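Local atomic coordinates of AAA ATPase, central region (PDB entry 2R9G), a protein that probably acts, as a tetrameric AAA+ ATPase of the MgsA family, in bacterial DNA replication and genome maintenance. Residues C[32-35]-C[36-39]; C[44-47]-C[48-51]. One frame throughout, in Å; residues are numbered along the deposited sequence. Where two conformers were deposited one is given.

Contact 1 (C[32-35]-C[36-39])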
# COMPACT_ATOMS: atom_id res chain seq x y z
N ALA C 32 17.02 -3.65 20.69
CA ALA C 32 16.98 -2.38 21.41
C ALA C 32 15.73 -1.60 21.04
O ALA C 32 15.10 -1.01 21.91
CB ALA C 32 18.22 -1.57 21.14
N ALA C 33 15.37 -1.62 19.76
CA ALA C 33 14.16 -0.92 19.30
C ALA C 33 12.90 -1.53 19.88
O ALA C 33 11.95 -0.82 20.21
CB ALA C 33 14.10 -0.90 17.79
N LEU C 34 12.89 -2.86 20.01
CA LEU C 34 11.76 -3.56 20.60
C LEU C 34 11.69 -3.34 22.10
O LEU C 34 10.60 -3.27 22.66
CB LEU C 34 11.81 -5.05 20.25
CG LEU C 34 11.43 -5.39 18.80
CD1 LEU C 34 11.49 -6.88 18.60
CD2 LEU C 34 10.05 -4.87 18.41
N HIS C 35 12.85 -3.20 22.73
CA HIS C 35 12.92 -2.84 24.14
C HIS C 35 12.30 -1.47 24.39
O HIS C 35 11.48 -1.31 25.30
CB HIS C 35 14.37 -2.85 24.64
CG HIS C 35 14.56 -2.08 25.91
ND1 HIS C 35 14.08 -2.51 27.12
CD2 HIS C 35 15.14 -0.88 26.14
CE1 HIS C 35 14.38 -1.62 28.05
NE2 HIS C 35 15.01 -0.62 27.48
N TYR C 36 12.69 -0.48 23.57
CA TYR C 36 12.14 0.88 23.71
C TYR C 36 10.69 0.99 23.29
O TYR C 36 9.95 1.77 23.88
CB TYR C 36 13.02 1.93 23.02
CG TYR C 36 14.37 2.05 23.68
CD1 TYR C 36 14.49 2.48 25.01
CD2 TYR C 36 15.53 1.69 23.00
CE1 TYR C 36 15.74 2.56 25.63
CE2 TYR C 36 16.77 1.76 23.60
CZ TYR C 36 16.88 2.20 24.91
OH TYR C 36 18.12 2.28 25.48
N LEU C 37 10.28 0.20 22.29
CA LEU C 37 8.86 0.13 21.92
C LEU C 37 8.05 -0.38 23.11
O LEU C 37 7.01 0.20 23.45
CB LEU C 37 8.62 -0.71 20.67
CG LEU C 37 7.16 -1.04 20.27
CD1 LEU C 37 6.29 0.22 20.13
CD2 LEU C 37 7.11 -1.87 19.01
N ALA C 38 8.56 -1.44 23.75
CA ALA C 38 7.93 -2.05 24.91
C ALA C 38 7.72 -1.07 26.06
O ALA C 38 6.66 -1.07 26.68
CB ALA C 38 8.74 -3.24 25.37
N ARG C 39 8.72 -0.23 26.32
CA ARG C 39 8.65 0.80 27.34
C ARG C 39 7.60 1.85 27.01
O ARG C 39 6.91 2.34 27.90
CB ARG C 39 10.01 1.49 27.50
CG ARG C 39 11.02 0.64 28.22
CD ARG C 39 12.37 1.28 28.21
NE ARG C 39 12.54 2.30 29.24
CZ ARG C 39 13.72 2.69 29.71
NH1 ARG C 39 14.84 2.12 29.27
NH2 ARG C 39 13.77 3.63 30.64
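CD2 of His-35 sits over the centre of the Tyr-36 ring, 3.5 Å from Tyr-36 CE1, so the imidazole meets the phenol edge to face: a T-shaped pair with ring centroids 4.6 Å apart and planes at 66°. At the same imidazole, NE2 accepts a hydrogen bond from Arg-39 NH1, long at 3.3 Å but fairly straight (163°); the donor is tilted somewhat from the imidazole plane, while NE2 lies at the guanidinium edge. Arg-39 CD lies above the NE2/CE1 side of the imidazole, 3.3 Å from His-35 NE2. The chain of Arg-39 bends at chi3 (82°), which turns the guanidinium back toward the imidazole. Leu-34 CD2 meets Leu-37 CD2 at 4.2 Å. Backbone i to i+4 bonds, ending with His-35 O–Arg-39 N, put Arg-39 one turn after His-35, within range of its ring. Further out, Arg-39 NH2 forms salt bridges with Asp-8 and Asp-12, Tyr-36 OH bonds to the carbonyl of Tyr-162 of the second subunit, and His-35 packs on that subunit's Pro-164. Accepting at NE2 is consistent with a neutral imidazole protonated at ND1, whose neighbouring CD2 and NE2 meet the phenol face and the guanidinium edge at a subunit interface.

Contact 2 (C[44-47]-C[48-51]); sequences GDLA and SICR. With ACT (acetate ion), chain R.
Asp-45 and Ser-48 meet where helix 46-61 begins, just after Gly-44 has ended the preceding helix with positive phi (96°). The carbonyl of Gly-44 receives a weak bond from Leu-46 N, closing an inverse gamma turn centred on Asp-45. At the N-cap position, Asp-45 leans its carboxylate over Ser-48, with OD2 3.4 Å from Ser-48 CB; CG stands anti to the backbone N (chi1 -165°), which swings the carboxylate toward the first turn. Its own carbonyl serves two amides, Ile-49 N at 3.2 Å and Ser-48 N in a weak, bent bond. Leu-46 turns to the inner side of the helix, where its CG lies 4.2 Å from Cys-50 SG and its CD1 approaches Ile-49 CD1. Beyond them, Leu-91 touches both Leu-46 and Ile-49, while Val-76 and Ala-79 of helix 66-82 pack on Cys-50. Ala-47 belongs to the outer side. Its carbonyl O accepts Arg-51 N and also lies 3.6 Å above the centre of the Arg-51 guanidinium, which the bend at chi3 (-60°) folds back over it. The guanidinium edge holds an acetate, probably from the crystallisation liquor: Arg-51 NH2 gives a short bond to acetate O (2.7 Å), and Arg-51 NE a longer one to OXT (3.3 Å). Overall this is a tight turn joining two consecutive helices (30-43 and 46-61) of an all-helical domain: a glycine ends one helix, an aspartate occupies the N-cap position of the next, and an amphipathic first turn follows.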
# COMPACT_ATOMS: atom_id res chain seq x y z
N GLY C 44 1.92 3.87 27.47
CA GLY C 44 0.54 3.89 26.97
C GLY C 44 0.13 4.98 26.00
O GLY C 44 -1.02 5.01 25.56
N ASP C 45 1.05 5.88 25.65
CA ASP C 45 0.74 6.93 24.68
C ASP C 45 0.90 6.38 23.26
O ASP C 45 1.94 6.56 22.62
CB ASP C 45 1.60 8.18 24.92
CG ASP C 45 1.09 9.41 24.18
OD1 ASP C 45 0.06 9.34 23.46
OD2 ASP C 45 1.72 10.48 24.32
N LEU C 46 -0.15 5.71 22.79
CA LEU C 46 -0.17 5.08 21.47
C LEU C 46 -0.06 6.09 20.33
O LEU C 46 0.66 5.86 19.35
CB LEU C 46 -1.44 4.22 21.31
CG LEU C 46 -1.52 3.40 20.02
CD1 LEU C 46 -0.40 2.39 20.00
CD2 LEU C 46 -2.90 2.75 19.87
N ALA C 47 -0.78 7.21 20.46
CA ALA C 47 -0.73 8.28 19.46
C ALA C 47 0.69 8.79 19.22
O ALA C 47 1.05 9.08 18.07
CB ALA C 47 -1.67 9.42 19.82
N SER C 48 1.49 8.88 20.28
CA SER C 48 2.88 9.32 20.15
C SER C 48 3.77 8.26 19.51
O SER C 48 4.62 8.59 18.67
CB SER C 48 3.46 9.73 21.50
OG SER C 48 4.86 9.91 21.40
N ILE C 49 3.59 7.00 19.89
CA ILE C 49 4.33 5.89 19.27
C ILE C 49 4.11 5.90 17.75
O ILE C 49 5.06 5.81 16.97
CB ILE C 49 3.92 4.49 19.83
CG1 ILE C 49 4.14 4.41 21.34
CG2 ILE C 49 4.72 3.39 19.13
CD1 ILE C 49 3.44 3.22 22.03
N CYS C 50 2.84 6.03 17.35
CA CYS C 50 2.43 6.00 15.96
C CYS C 50 3.06 7.14 15.17
O CYS C 50 3.55 6.92 14.06
CB CYS C 50 0.91 6.06 15.86
SG CYS C 50 0.10 4.53 16.33
N ARG C 51 3.06 8.34 15.77
CA ARG C 51 3.64 9.52 15.15
C ARG C 51 5.13 9.36 14.95
O ARG C 51 5.63 9.58 13.84
CB ARG C 51 3.35 10.77 15.98
CG ARG C 51 2.05 11.46 15.63
CD ARG C 51 1.99 12.87 16.21
NE ARG C 51 2.09 12.87 17.67
CZ ARG C 51 1.07 12.68 18.50
NH1 ARG C 51 -0.16 12.48 18.03
NH2 ARG C 51 1.27 12.70 19.81
C ACT R . 4.85 12.90 20.22
O ACT R . 3.76 13.48 20.41
OXT ACT R . 4.95 12.32 19.12
CH3 ACT R . 5.97 12.90 21.22

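Both contacts lie on consecutive elements of the MgsA-family C-terminal region: contact 1 is about two turns of helix 30-43 and closes before contact 2 opens; contact 2 runs from the turn into the start of helix 46-61. Their centres are about 13 Å apart, on the same side of the chain's centre. They touch where Leu-37 CD1 packs 3.7 Å from Ile-49 CG2, and helix 88-100 joins both, with Val-95 against Leu-37 and Leu-91 against Ile-49. In the four-chain assembly, contact 1 lies at an interface with the second subunit, while contact 2 comes near the third through Arg-51, which packs on its Lys-81.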